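Local atomic coordinates of glycoside hydrolase family protein (Novosphingobium sp. PP1Y, PDB entry 6Q2F), a protein that probably hydrolyses glycosidic bonds to release terminal alpha-L-rhamnose residues from glycosides. Residues Asp69-Asp74 and Phe114-His119; Leu441-Ser446 and Pro530-Leu535; Tyr789-Leu794 and Gln873-Ala878; Leu1047-Gly1052 and Asn1088-Arg1093. All coordinates share one frame; numbering follows the deposited sequence.

Interaction 1. Residues Asp69-Asp74 and Phe114-His119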
loop_
_atom_site.group_PDB
_atom_site.type_symbol
_atom_site.label_atom_id
_atom_site.label_comp_id
_atom_site.label_asym_id
_atom_site.label_seq_id
_atom_site.Cartn_x
_atom_site.Cartn_y
_atom_site.Cartn_z
ATOM N N ASP A 69 -31.466 11.209 8.065
ATOM C CA ASP A 69 -32.027 11.660 6.803
ATOM C C ASP A 69 -30.989 11.609 5.699
ATOM O O ASP A 69 -31.273 11.140 4.594
ATOM C CB ASP A 69 -32.579 13.070 6.950
ATOM C CG ASP A 69 -33.077 13.624 5.630
ATOM O OD1 ASP A 69 -34.110 13.141 5.149
ATOM O OD2 ASP A 69 -32.431 14.531 5.083
ATOM N N GLY A 70 -29.774 12.064 5.991
ATOM C CA GLY A 70 -28.722 12.040 5.001
ATOM C C GLY A 70 -28.223 10.638 4.694
ATOM O O GLY A 70 -27.850 10.349 3.554
ATOM N N ILE A 71 -28.203 9.761 5.699
ATOM C CA ILE A 71 -27.740 8.394 5.503
ATOM C C ILE A 71 -28.615 7.686 4.476
ATOM O O ILE A 71 -28.121 6.993 3.574
ATOM C CB ILE A 71 -27.733 7.644 6.843
ATOM C CG1 ILE A 71 -26.613 8.175 7.750
ATOM C CG2 ILE A 71 -27.595 6.134 6.616
ATOM C CD1 ILE A 71 -26.680 7.647 9.186
ATOM N N ARG A 72 -29.933 7.850 4.601
ATOM C CA ARG A 72 -30.848 7.244 3.649
ATOM C C ARG A 72 -30.626 7.786 2.245
ATOM O O ARG A 72 -30.565 7.008 1.285
ATOM C CB ARG A 72 -32.287 7.474 4.095
ATOM C CG ARG A 72 -33.330 7.264 2.989
ATOM C CD ARG A 72 -34.711 7.046 3.638
ATOM N NE ARG A 72 -34.784 5.719 4.252
ATOM C CZ ARG A 72 -35.683 5.346 5.153
ATOM N NH1 ARG A 72 -36.595 6.203 5.597
ATOM N NH2 ARG A 72 -35.660 4.109 5.617
ATOM N N LYS A 73 -30.516 9.119 2.104
ATOM C CA LYS A 73 -30.308 9.701 0.782
ATOM C C LYS A 73 -28.953 9.299 0.203
ATOM O O LYS A 73 -28.834 9.084 -1.009
ATOM C CB LYS A 73 -30.445 11.218 0.843
ATOM C CG LYS A 73 -31.857 11.691 1.185
ATOM C CD LYS A 73 -31.845 13.128 1.709
ATOM C CE LYS A 73 -33.257 13.675 1.858
ATOM N NZ LYS A 73 -33.227 15.088 2.383
ATOM N N ASP A 74 -27.917 9.210 1.047
ATOM C CA ASP A 74 -26.643 8.646 0.590
ATOM C C ASP A 74 -26.833 7.248 0.028
ATOM O O ASP A 74 -26.375 6.942 -1.083
ATOM C CB ASP A 74 -25.636 8.581 1.733
ATOM C CG ASP A 74 -25.046 9.928 2.085
ATOM O OD1 ASP A 74 -25.370 10.931 1.417
ATOM O OD2 ASP A 74 -24.233 9.963 3.034
ATOM N N PHE A 114 -26.002 4.776 13.361
ATOM C CA PHE A 114 -25.291 3.661 12.748
ATOM C C PHE A 114 -26.211 2.464 12.562
ATOM O O PHE A 114 -26.154 1.786 11.527
ATOM C CB PHE A 114 -24.054 3.246 13.559
ATOM C CG PHE A 114 -23.252 2.186 12.860
ATOM C CD1 PHE A 114 -22.302 2.544 11.919
ATOM C CD2 PHE A 114 -23.503 0.839 13.075
ATOM C CE1 PHE A 114 -21.584 1.574 11.224
ATOM C CE2 PHE A 114 -22.781 -0.140 12.388
ATOM C CZ PHE A 114 -21.824 0.233 11.460
ATOM N N ARG A 115 -27.039 2.174 13.565
ATOM C CA ARG A 115 -28.031 1.115 13.424
ATOM C C ARG A 115 -28.901 1.351 12.199
ATOM O O ARG A 115 -29.204 0.420 11.446
ATOM C CB ARG A 115 -28.901 1.032 14.683
ATOM C CG ARG A 115 -30.057 0.046 14.548
ATOM C CD ARG A 115 -30.771 -0.194 15.869
ATOM N NE ARG A 115 -29.857 -0.711 16.878
ATOM C CZ ARG A 115 -30.231 -1.194 18.059
ATOM N NH1 ARG A 115 -31.514 -1.237 18.388
ATOM N NH2 ARG A 115 -29.317 -1.639 18.907
ATOM N N PHE A 116 -29.325 2.594 12.000
ATOM C CA PHE A 116 -30.107 2.934 10.824
ATOM C C PHE A 116 -29.324 2.683 9.548
ATOM O O PHE A 116 -29.867 2.145 8.584
ATOM C CB PHE A 116 -30.528 4.392 10.897
ATOM C CG PHE A 116 -31.410 4.810 9.766
ATOM C CD1 PHE A 116 -32.742 4.426 9.746
ATOM C CD2 PHE A 116 -30.916 5.582 8.727
ATOM C CE1 PHE A 116 -33.582 4.828 8.705
ATOM C CE2 PHE A 116 -31.746 5.981 7.678
ATOM C CZ PHE A 116 -33.078 5.595 7.669
ATOM N N ALA A 117 -28.049 3.079 9.520
ATOM C CA ALA A 117 -27.207 2.783 8.366
ATOM C C ALA A 117 -27.157 1.293 8.101
ATOM O O ALA A 117 -27.222 0.853 6.949
ATOM C CB ALA A 117 -25.783 3.311 8.577
ATOM N N ALA A 118 -27.045 0.491 9.157
ATOM C CA ALA A 118 -26.932 -0.945 8.948
ATOM C C ALA A 118 -28.233 -1.507 8.392
ATOM O O ALA A 118 -28.220 -2.378 7.516
ATOM C CB ALA A 118 -26.543 -1.639 10.259
ATOM N N HIS A 119 -29.375 -1.006 8.884
ATOM C CA HIS A 119 -30.655 -1.501 8.393
ATOM C C HIS A 119 -30.908 -1.045 6.966
ATOM O O HIS A 119 -31.525 -1.769 6.178
ATOM C CB HIS A 119 -31.788 -1.049 9.314
ATOM C CG HIS A 119 -31.986 -1.951 10.495
ATOM N ND1 HIS A 119 -32.570 -3.196 10.391
ATOM C CD2 HIS A 119 -31.643 -1.803 11.799
ATOM C CE1 HIS A 119 -32.593 -3.770 11.582
ATOM N NE2 HIS A 119 -32.054 -2.938 12.457
#
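Two neighbouring helices on the outside of the parallel-stranded barrel, 68-81 and 108-124, pack here with nearly parallel segments: the local axes cross at -22° and lie 9.7 Å apart. Ile71 and Ala117 mark the closest backbone approach. The methyl CG2 of Ile71 sits 3.8 Å from Ala117 CA and 3.9 Å from Ala117 CB, a closeness that the small alanine allows. The same methyl meets the Phe116 ring at CD2, 4.0 Å away. Phe116 has CG anti to its backbone N (chi1 -176°), which carries the ring across to the other helix. There its rim slots against Arg72: CB of Arg72 lies in the ring plane at the edge, 3.9 Å from Phe116 CE2, while Phe116 CZ stands over the centre of the Arg72 guanidinium. With the two planes 63° apart, this is no flat stack. A bend at chi3 turns a face of the guanidinium to the CZ corner of the ring, and Arg72 NH2 also forms a salt bridge with Glu120, so the long arginine packs against the ring and is also held by an ion pair. Inward, Ile71 and Ala117 touch Trp59 of strand 56-62, while Phe114 touches both Trp61 of that strand and strand 127-131.

Interaction 2. Residues Leu441-Ser446 and Pro530-Leu535; sequences LRLGYS and PWLPAL
Leu443 reaches from strand 436-447 to overlap Leu532 in the loop between helices 516-524 and 543-575. Its methyl CD1 lies 3.7 Å from Leu532 CD1 and 3.8 Å from Leu532 CB, so one branch rests against both the root and one methyl of its partner, and the two side chains meet at a slant. Two residues earlier on the strand, Leu441 points to the same side, as alternation in a strand requires. With CG anti to the backbone N (chi1 -167°), its CD2 methyl reaches Pro533, 3.9 Å from CA and 4.0 Å from CB. Pro533 offers a compact, rigid surface, and its ring suits the helical backbone angles of 530-535, where Leu535 N bonds to Leu532 O at 2.8 Å. The leucines thus pack an inner strand of a four-stranded antiparallel sheet against the loop. Strand 206-217 continues the apolar surface: Leu532 also touches Leu212, and both Leu441 and Pro533 touch Phe214. Arg442, between the two leucines, faces the other way and pairs with Glu208. The contact between the segments is made by aliphatic carbon alone, through dispersion and the burial of apolar surface; the fit rests on the shapes of branched methyls and a proline ring, without directional polar bonds.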
loop_
_atom_site.group_PDB
_atom_site.type_symbol
_atom_site.label_atom_id
_atom_site.label_comp_id
_atom_site.label_asym_id
_atom_site.label_seq_id
_atom_site.Cartn_x
_atom_site.Cartn_y
_atom_site.Cartn_z
ATOM N N LEU A 441 22.923 -7.316 32.527
ATOM C CA LEU A 441 21.935 -6.658 31.737
ATOM C C LEU A 441 20.551 -6.947 32.243
ATOM O O LEU A 441 20.148 -8.074 32.326
ATOM C CB LEU A 441 22.086 -7.180 30.328
ATOM C CG LEU A 441 21.426 -6.520 29.161
ATOM C CD1 LEU A 441 21.460 -5.040 29.345
ATOM C CD2 LEU A 441 22.184 -6.880 27.922
ATOM N N ARG A 442 19.833 -5.896 32.578
ATOM C CA ARG A 442 18.493 -6.058 33.026
ATOM C C ARG A 442 17.615 -5.588 31.885
ATOM O O ARG A 442 17.574 -4.432 31.556
ATOM C CB ARG A 442 18.201 -5.291 34.296
ATOM C CG ARG A 442 16.782 -5.483 34.760
ATOM C CD ARG A 442 16.535 -4.879 36.116
ATOM N NE ARG A 442 15.148 -4.938 36.498
ATOM C CZ ARG A 442 14.654 -4.354 37.568
ATOM N NH1 ARG A 442 15.437 -3.667 38.361
ATOM N NH2 ARG A 442 13.376 -4.451 37.839
ATOM N N LEU A 443 16.909 -6.532 31.303
ATOM C CA LEU A 443 16.013 -6.256 30.198
ATOM C C LEU A 443 14.600 -6.077 30.728
ATOM O O LEU A 443 14.156 -6.823 31.605
ATOM C CB LEU A 443 16.053 -7.393 29.178
ATOM C CG LEU A 443 17.441 -7.708 28.640
ATOM C CD1 LEU A 443 17.355 -8.894 27.689
ATOM C CD2 LEU A 443 18.004 -6.488 27.937
ATOM N N GLY A 444 13.901 -5.089 30.189
ATOM C CA GLY A 444 12.492 -4.926 30.475
ATOM C C GLY A 444 11.791 -4.463 29.225
ATOM O O GLY A 444 12.397 -4.428 28.147
ATOM N N TYR A 445 10.515 -4.122 29.340
ATOM C CA TYR A 445 9.830 -3.470 28.240
ATOM C C TYR A 445 9.017 -2.299 28.768
ATOM O O TYR A 445 8.718 -2.193 29.965
ATOM C CB TYR A 445 8.930 -4.443 27.450
ATOM C CG TYR A 445 7.692 -4.922 28.179
ATOM C CD1 TYR A 445 6.542 -4.129 28.242
ATOM C CD2 TYR A 445 7.666 -6.176 28.792
ATOM C CE1 TYR A 445 5.403 -4.573 28.906
ATOM C CE2 TYR A 445 6.534 -6.630 29.445
ATOM C CZ TYR A 445 5.407 -5.826 29.505
ATOM O OH TYR A 445 4.283 -6.279 30.167
ATOM N N SER A 446 8.667 -1.418 27.845
ATOM C CA SER A 446 7.806 -0.291 28.146
ATOM C C SER A 446 7.013 0.025 26.882
ATOM O O SER A 446 7.206 -0.596 25.835
ATOM C CB SER A 446 8.620 0.895 28.653
ATOM O OG SER A 446 9.441 1.409 27.625
ATOM N N PRO A 530 20.891 -16.156 24.750
ATOM C CA PRO A 530 22.301 -15.740 24.732
ATOM C C PRO A 530 22.569 -14.589 23.779
ATOM O O PRO A 530 23.604 -13.915 23.910
ATOM C CB PRO A 530 23.043 -17.012 24.297
ATOM C CG PRO A 530 22.102 -18.134 24.583
ATOM C CD PRO A 530 20.743 -17.546 24.290
ATOM N N TRP A 531 21.663 -14.338 22.834
ATOM C CA TRP A 531 21.849 -13.318 21.815
ATOM C C TRP A 531 21.162 -11.999 22.144
ATOM O O TRP A 531 21.498 -10.977 21.530
ATOM C CB TRP A 531 21.350 -13.843 20.467
ATOM C CG TRP A 531 22.081 -15.082 20.067
ATOM C CD1 TRP A 531 21.714 -16.374 20.332
ATOM C CD2 TRP A 531 23.322 -15.154 19.350
ATOM N NE1 TRP A 531 22.646 -17.245 19.814
ATOM C CE2 TRP A 531 23.644 -16.523 19.211
ATOM C CE3 TRP A 531 24.186 -14.194 18.802
ATOM C CZ2 TRP A 531 24.795 -16.958 18.550
ATOM C CZ3 TRP A 531 25.326 -14.623 18.141
ATOM C CH2 TRP A 531 25.625 -15.995 18.028
ATOM N N LEU A 532 20.248 -11.984 23.116
ATOM C CA LEU A 532 19.564 -10.744 23.481
ATOM C C LEU A 532 20.488 -9.543 23.660
ATOM O O LEU A 532 20.071 -8.434 23.285
ATOM C CB LEU A 532 18.736 -10.956 24.756
ATOM C CG LEU A 532 17.629 -12.006 24.637
ATOM C CD1 LEU A 532 16.837 -12.097 25.922
ATOM C CD2 LEU A 532 16.714 -11.699 23.465
ATOM N N PRO A 533 21.716 -9.664 24.197
ATOM C CA PRO A 533 22.543 -8.455 24.354
ATOM C C PRO A 533 22.795 -7.718 23.055
ATOM O O PRO A 533 23.022 -6.503 23.084
ATOM C CB PRO A 533 23.841 -9.001 24.962
ATOM C CG PRO A 533 23.414 -10.209 25.700
ATOM C CD PRO A 533 22.367 -10.831 24.826
ATOM N N ALA A 534 22.746 -8.414 21.916
ATOM C CA ALA A 534 22.876 -7.748 20.624
ATOM C C ALA A 534 21.772 -6.728 20.399
ATOM O O ALA A 534 21.988 -5.717 19.722
ATOM C CB ALA A 534 22.870 -8.784 19.498
ATOM N N LEU A 535 20.576 -6.990 20.924
ATOM C CA LEU A 535 19.473 -6.041 20.793
ATOM C C LEU A 535 19.762 -4.728 21.503
ATOM O O LEU A 535 19.085 -3.725 21.231
ATOM C CB LEU A 535 18.189 -6.639 21.367
ATOM C CG LEU A 535 17.629 -7.864 20.666
ATOM C CD1 LEU A 535 16.666 -8.588 21.578
ATOM C CD2 LEU A 535 16.926 -7.418 19.383
#

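Interaction 3. Residues Tyr789-Leu794 and Gln873-Ala878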
loop_
_atom_site.group_PDB
_atom_site.type_symbol
_atom_site.label_atom_id
_atom_site.label_comp_id
_atom_site.label_asym_id
_atom_site.label_seq_id
_atom_site.Cartn_x
_atom_site.Cartn_y
_atom_site.Cartn_z
ATOM N N TYR A 789 2.228 -22.240 -12.524
ATOM C CA TYR A 789 3.375 -21.532 -13.062
ATOM C C TYR A 789 4.324 -22.493 -13.771
ATOM O O TYR A 789 4.524 -23.637 -13.333
ATOM C CB TYR A 789 4.127 -20.816 -11.947
ATOM C CG TYR A 789 3.218 -20.012 -11.051
ATOM C CD1 TYR A 789 2.851 -18.722 -11.403
ATOM C CD2 TYR A 789 2.721 -20.539 -9.863
ATOM C CE1 TYR A 789 2.015 -17.960 -10.591
ATOM C CE2 TYR A 789 1.892 -19.776 -9.022
ATOM C CZ TYR A 789 1.543 -18.496 -9.409
ATOM O OH TYR A 789 0.712 -17.743 -8.623
ATOM N N LYS A 790 4.945 -21.977 -14.839
ATOM C CA LYS A 790 6.003 -22.688 -15.544
ATOM C C LYS A 790 7.317 -22.658 -14.783
ATOM O O LYS A 790 8.137 -23.565 -14.954
ATOM C CB LYS A 790 6.231 -22.089 -16.939
ATOM C CG LYS A 790 4.975 -21.888 -17.748
ATOM C CD LYS A 790 4.223 -23.178 -17.975
ATOM C CE LYS A 790 5.058 -24.225 -18.688
ATOM N NZ LYS A 790 4.226 -25.445 -18.942
ATOM N N THR A 791 7.548 -21.640 -13.957
ATOM C CA THR A 791 8.849 -21.505 -13.319
ATOM C C THR A 791 8.756 -20.578 -12.116
ATOM O O THR A 791 7.839 -19.755 -12.005
ATOM C CB THR A 791 9.894 -20.963 -14.294
ATOM O OG1 THR A 791 11.175 -20.975 -13.663
ATOM C CG2 THR A 791 9.552 -19.529 -14.657
ATOM N N ILE A 792 9.720 -20.734 -11.218
ATOM C CA ILE A 792 9.999 -19.788 -10.152
ATOM C C ILE A 792 11.147 -18.925 -10.633
ATOM O O ILE A 792 12.123 -19.440 -11.185
ATOM C CB ILE A 792 10.380 -20.507 -8.842
ATOM C CG1 ILE A 792 9.158 -21.170 -8.210
ATOM C CG2 ILE A 792 11.031 -19.534 -7.861
ATOM C CD1 ILE A 792 9.499 -22.138 -7.079
ATOM N N TYR A 793 11.041 -17.625 -10.430
ATOM C CA TYR A 793 12.133 -16.709 -10.728
ATOM C C TYR A 793 12.726 -16.199 -9.420
ATOM O O TYR A 793 11.987 -15.787 -8.526
ATOM C CB TYR A 793 11.641 -15.549 -11.588
ATOM C CG TYR A 793 12.728 -14.571 -11.896
ATOM C CD1 TYR A 793 13.629 -14.815 -12.923
ATOM C CD2 TYR A 793 12.859 -13.392 -11.164
ATOM C CE1 TYR A 793 14.644 -13.918 -13.215
ATOM C CE2 TYR A 793 13.873 -12.490 -11.449
ATOM C CZ TYR A 793 14.769 -12.761 -12.469
ATOM O OH TYR A 793 15.789 -11.880 -12.754
ATOM N N LEU A 794 14.056 -16.229 -9.307
ATOM C CA LEU A 794 14.716 -15.763 -8.085
ATOM C C LEU A 794 15.044 -14.291 -8.264
ATOM O O LEU A 794 16.022 -13.939 -8.923
ATOM C CB LEU A 794 15.966 -16.579 -7.777
ATOM C CG LEU A 794 15.713 -18.078 -7.618
ATOM C CD1 LEU A 794 17.000 -18.759 -7.257
ATOM C CD2 LEU A 794 14.650 -18.348 -6.558
ATOM N N GLN A 873 11.869 -18.727 -23.166
ATOM C CA GLN A 873 12.118 -19.149 -24.537
ATOM C C GLN A 873 12.858 -20.483 -24.563
ATOM O O GLN A 873 12.494 -21.393 -25.320
ATOM C CB GLN A 873 12.902 -18.060 -25.266
ATOM C CG GLN A 873 12.990 -18.206 -26.778
ATOM C CD GLN A 873 13.574 -16.956 -27.408
ATOM O OE1 GLN A 873 13.045 -16.430 -28.394
ATOM N NE2 GLN A 873 14.655 -16.451 -26.818
ATOM N N ALA A 874 13.875 -20.634 -23.709
ATOM C CA ALA A 874 14.625 -21.888 -23.673
ATOM C C ALA A 874 13.829 -23.041 -23.082
ATOM O O ALA A 874 14.285 -24.186 -23.163
ATOM C CB ALA A 874 15.926 -21.708 -22.890
HETATM N N MSE A 875 12.685 -22.768 -22.473
HETATM C CA MSE A 875 11.784 -23.812 -21.996
HETATM C C MSE A 875 10.697 -24.096 -23.009
HETATM O O MSE A 875 9.795 -24.888 -22.750
HETATM C CB MSE A 875 11.105 -23.395 -20.682
HETATM C CG MSE A 875 12.027 -23.251 -19.512
HETATM SE SE MSE A 875 11.073 -22.349 -18.039
HETATM C CE MSE A 875 12.347 -20.975 -17.866
ATOM N N ASP A 876 10.764 -23.399 -24.141
ATOM C CA ASP A 876 9.772 -23.529 -25.207
ATOM C C ASP A 876 8.387 -23.102 -24.720
ATOM O O ASP A 876 7.373 -23.712 -25.059
ATOM C CB ASP A 876 9.748 -24.959 -25.767
ATOM C CG ASP A 876 8.983 -25.063 -27.077
ATOM O OD1 ASP A 876 9.050 -24.111 -27.888
ATOM O OD2 ASP A 876 8.309 -26.093 -27.299
ATOM N N VAL A 877 8.341 -22.046 -23.908
ATOM C CA VAL A 877 7.081 -21.477 -23.446
ATOM C C VAL A 877 6.804 -20.228 -24.270
ATOM O O VAL A 877 7.497 -19.216 -24.129
ATOM C CB VAL A 877 7.109 -21.166 -21.945
ATOM C CG1 VAL A 877 5.792 -20.540 -21.518
ATOM C CG2 VAL A 877 7.346 -22.444 -21.164
ATOM N N ALA A 878 5.781 -20.296 -25.120
ATOM C CA ALA A 878 5.453 -19.181 -25.997
ATOM C C ALA A 878 4.922 -17.991 -25.189
ATOM O O ALA A 878 4.291 -18.170 -24.147
ATOM C CB ALA A 878 4.410 -19.604 -27.036
#
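Lys790 and Val877 make the closest contact, the aliphatic part of the lysine lying obliquely across the valine's two methyls. Lys790 CE is 3.8 Å from Val877 CG2, and nearer the backbone Lys790 CG is 4.1 Å from Val877 CG1. Beside them the selenium that replaces sulfur in Met875 approaches Thr791 CB at 4.2 Å. Bends at chi2 and chi3 (-59° and -58°) fold the lysine chain so that CG and CE both come against the valine methyls, while NZ forms salt bridges with Asp780 and Glu779. The long methionine side chain also reaches Thr818 and Val820 on strand 818-820, where Thr818 O is a hydrogen-bond partner of Thr791 OG1. Farther out, Asp876 has positive phi and closes a Schellman motif, with its N bonded to Gln873 O at 2.9 Å; this reversal directs Met875 and Val877 alike toward strand 788-794. The contact thereby joins the turn after helix 868-874 to the mixed sheet in which 788-794 runs parallel beside 818-820. Tyr760 OH further bonds to Val877 O. Chemically, the interface is a set of van der Waals contacts between apolar Val877 and Met875 and the carbon parts of Lys790 and Thr791, whose polar ends find partners elsewhere.

Interaction 4. Residues Leu1047-Gly1052 and Asn1088-Arg1093; sequences LWLDLG and NTLEIR
Leu1051 and Ile1092 meet through their terminal methyls, CD2 of the leucine lying 3.7 Å from CD1 of the isoleucine as the two side chains run antiparallel alongside one another. Leu1049 forms the next bump: its CD2 projects toward Leu1090 CD1, 4.0 Å away, and more loosely toward Ile1092 CD1 at 4.5 Å, so it comes to rest between two neighbouring side chains of the facing strand. Having CG anti to the backbone N in both Leu1049 and Leu1090 extends these two toward each other. Branched aliphatic residues suit such a seam because their methyls interlock without needing polar partners. Val1060 and Ala1058 of strand 1057-1062 border the same layer, the small alanine lying against both Leu1051 and Ile1092. At the end of the segment, an Asx turn, with Gly1052 N bonded to Asp1050 OD1 at 2.9 Å, bends the chain, and glycine readily takes the positive phi there. With Leu1049 CA 10.5 Å from Leu1090 CA and the strands in different antiparallel sheets, this is the core of a beta sandwich, consistent with a galactose-binding-like domain.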
loop_
_atom_site.group_PDB
_atom_site.type_symbol
_atom_site.label_atom_id
_atom_site.label_comp_id
_atom_site.label_asym_id
_atom_site.label_seq_id
_atom_site.Cartn_x
_atom_site.Cartn_y
_atom_site.Cartn_z
ATOM N N LEU A 1047 -25.744 3.911 -37.371
ATOM C CA LEU A 1047 -25.663 5.366 -37.385
ATOM C C LEU A 1047 -25.124 5.792 -36.031
ATOM O O LEU A 1047 -25.732 5.485 -35.000
ATOM C CB LEU A 1047 -27.035 6.001 -37.646
ATOM C CG LEU A 1047 -27.159 7.530 -37.648
ATOM C CD1 LEU A 1047 -26.257 8.131 -38.715
ATOM C CD2 LEU A 1047 -28.606 7.960 -37.898
ATOM N N TRP A 1048 -23.985 6.478 -36.030
ATOM C CA TRP A 1048 -23.357 6.937 -34.799
ATOM C C TRP A 1048 -23.535 8.441 -34.655
ATOM O O TRP A 1048 -23.512 9.185 -35.646
ATOM C CB TRP A 1048 -21.870 6.585 -34.769
ATOM C CG TRP A 1048 -21.621 5.099 -34.768
ATOM C CD1 TRP A 1048 -21.563 4.278 -35.862
ATOM C CD2 TRP A 1048 -21.414 4.258 -33.621
ATOM N NE1 TRP A 1048 -21.328 2.983 -35.465
ATOM C CE2 TRP A 1048 -21.232 2.943 -34.098
ATOM C CE3 TRP A 1048 -21.365 4.488 -32.243
ATOM C CZ2 TRP A 1048 -21.006 1.859 -33.243
ATOM C CZ3 TRP A 1048 -21.132 3.403 -31.385
ATOM C CH2 TRP A 1048 -20.959 2.108 -31.895
ATOM N N LEU A 1049 -23.751 8.871 -33.417
ATOM C CA LEU A 1049 -23.743 10.276 -33.042
ATOM C C LEU A 1049 -22.410 10.567 -32.365
ATOM O O LEU A 1049 -22.120 10.015 -31.296
ATOM C CB LEU A 1049 -24.899 10.598 -32.098
ATOM C CG LEU A 1049 -25.010 12.049 -31.632
ATOM C CD1 LEU A 1049 -25.558 12.911 -32.753
ATOM C CD2 LEU A 1049 -25.912 12.146 -30.418
ATOM N N ASP A 1050 -21.594 11.412 -32.985
ATOM C CA ASP A 1050 -20.322 11.805 -32.400
ATOM C C ASP A 1050 -20.468 13.218 -31.860
ATOM O O ASP A 1050 -20.812 14.132 -32.608
ATOM C CB ASP A 1050 -19.191 11.735 -33.425
ATOM C CG ASP A 1050 -17.833 11.846 -32.780
ATOM O OD1 ASP A 1050 -17.569 12.886 -32.138
ATOM O OD2 ASP A 1050 -17.035 10.896 -32.891
ATOM N N LEU A 1051 -20.212 13.391 -30.565
ATOM C CA LEU A 1051 -20.438 14.671 -29.902
ATOM C C LEU A 1051 -19.241 15.607 -29.952
ATOM O O LEU A 1051 -19.358 16.753 -29.507
ATOM C CB LEU A 1051 -20.808 14.462 -28.435
ATOM C CG LEU A 1051 -22.063 13.655 -28.148
ATOM C CD1 LEU A 1051 -22.270 13.613 -26.652
ATOM C CD2 LEU A 1051 -23.269 14.275 -28.843
ATOM N N GLY A 1052 -18.098 15.160 -30.462
ATOM C CA GLY A 1052 -16.923 16.018 -30.424
ATOM C C GLY A 1052 -16.455 16.241 -28.996
ATOM O O GLY A 1052 -16.471 15.332 -28.164
ATOM N N ASN A 1088 -36.323 13.886 -36.065
ATOM C CA ASN A 1088 -36.019 13.208 -34.813
ATOM C C ASN A 1088 -35.738 14.252 -33.742
ATOM O O ASN A 1088 -35.132 15.290 -34.024
ATOM C CB ASN A 1088 -34.793 12.301 -34.948
ATOM C CG ASN A 1088 -35.005 11.149 -35.924
ATOM O OD1 ASN A 1088 -35.039 9.982 -35.528
ATOM N ND2 ASN A 1088 -35.145 11.476 -37.209
ATOM N N THR A 1089 -36.155 13.973 -32.508
ATOM C CA THR A 1089 -35.831 14.853 -31.401
ATOM C C THR A 1089 -34.534 14.370 -30.770
ATOM O O THR A 1089 -34.247 13.169 -30.743
ATOM C CB THR A 1089 -36.964 14.907 -30.370
ATOM O OG1 THR A 1089 -37.089 13.651 -29.717
ATOM C CG2 THR A 1089 -38.314 15.231 -31.074
ATOM N N LEU A 1090 -33.742 15.323 -30.295
ATOM C CA LEU A 1090 -32.434 15.065 -29.710
ATOM C C LEU A 1090 -32.354 15.864 -28.420
ATOM O O LEU A 1090 -32.595 17.075 -28.425
ATOM C CB LEU A 1090 -31.307 15.475 -30.669
ATOM C CG LEU A 1090 -29.860 15.317 -30.186
ATOM C CD1 LEU A 1090 -29.537 13.854 -29.869
ATOM C CD2 LEU A 1090 -28.905 15.812 -31.281
ATOM N N GLU A 1091 -32.035 15.186 -27.321
ATOM C CA GLU A 1091 -31.809 15.835 -26.034
ATOM C C GLU A 1091 -30.529 15.275 -25.448
ATOM O O GLU A 1091 -30.350 14.055 -25.402
ATOM C CB GLU A 1091 -32.959 15.602 -25.044
ATOM C CG GLU A 1091 -34.354 15.687 -25.622
ATOM C CD GLU A 1091 -35.405 15.502 -24.546
ATOM O OE1 GLU A 1091 -35.239 16.096 -23.450
ATOM O OE2 GLU A 1091 -36.369 14.741 -24.787
ATOM N N ILE A 1092 -29.640 16.164 -25.020
ATOM C CA ILE A 1092 -28.308 15.794 -24.572
ATOM C C ILE A 1092 -28.087 16.460 -23.227
ATOM O O ILE A 1092 -28.011 17.693 -23.147
ATOM C CB ILE A 1092 -27.226 16.211 -25.569
ATOM C CG1 ILE A 1092 -27.524 15.595 -26.943
ATOM C CG2 ILE A 1092 -25.856 15.821 -25.033
ATOM C CD1 ILE A 1092 -26.458 15.845 -27.984
ATOM N N ARG A 1093 -28.001 15.655 -22.164
ATOM C CA ARG A 1093 -27.827 16.184 -20.824
ATOM C C ARG A 1093 -26.339 16.133 -20.513
ATOM O O ARG A 1093 -25.765 15.041 -20.362
ATOM C CB ARG A 1093 -28.664 15.386 -19.829
ATOM C CG ARG A 1093 -30.157 15.718 -19.925
ATOM C CD ARG A 1093 -31.044 14.706 -19.210
ATOM N NE ARG A 1093 -30.744 14.608 -17.785
ATOM C CZ ARG A 1093 -30.120 13.578 -17.221
ATOM N NH1 ARG A 1093 -29.720 12.538 -17.957
ATOM N NH2 ARG A 1093 -29.899 13.587 -15.918
#

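Overall arrangement
From the N terminus, each contact closes its own loop before the next opens, so the four are in series, neither nested nor crossed. Interaction 1 spans 39 intervening residues and joins successive outer helices of the barrel. Interaction 2, with 83 residues between its segments, ties a four-stranded antiparallel sheet to the loop leading into helix 543-575. Interaction 3, with 78 residues between its segments, closes the turn after helix 868-874 onto a mixed sheet. Interaction 4, in the galactose-binding-like region, joins two facing sheets. None touches another: interactions 1 and 4 come nearest, about 16 Å between closest atoms, while the centres of 2 and 4 are 75 Å apart.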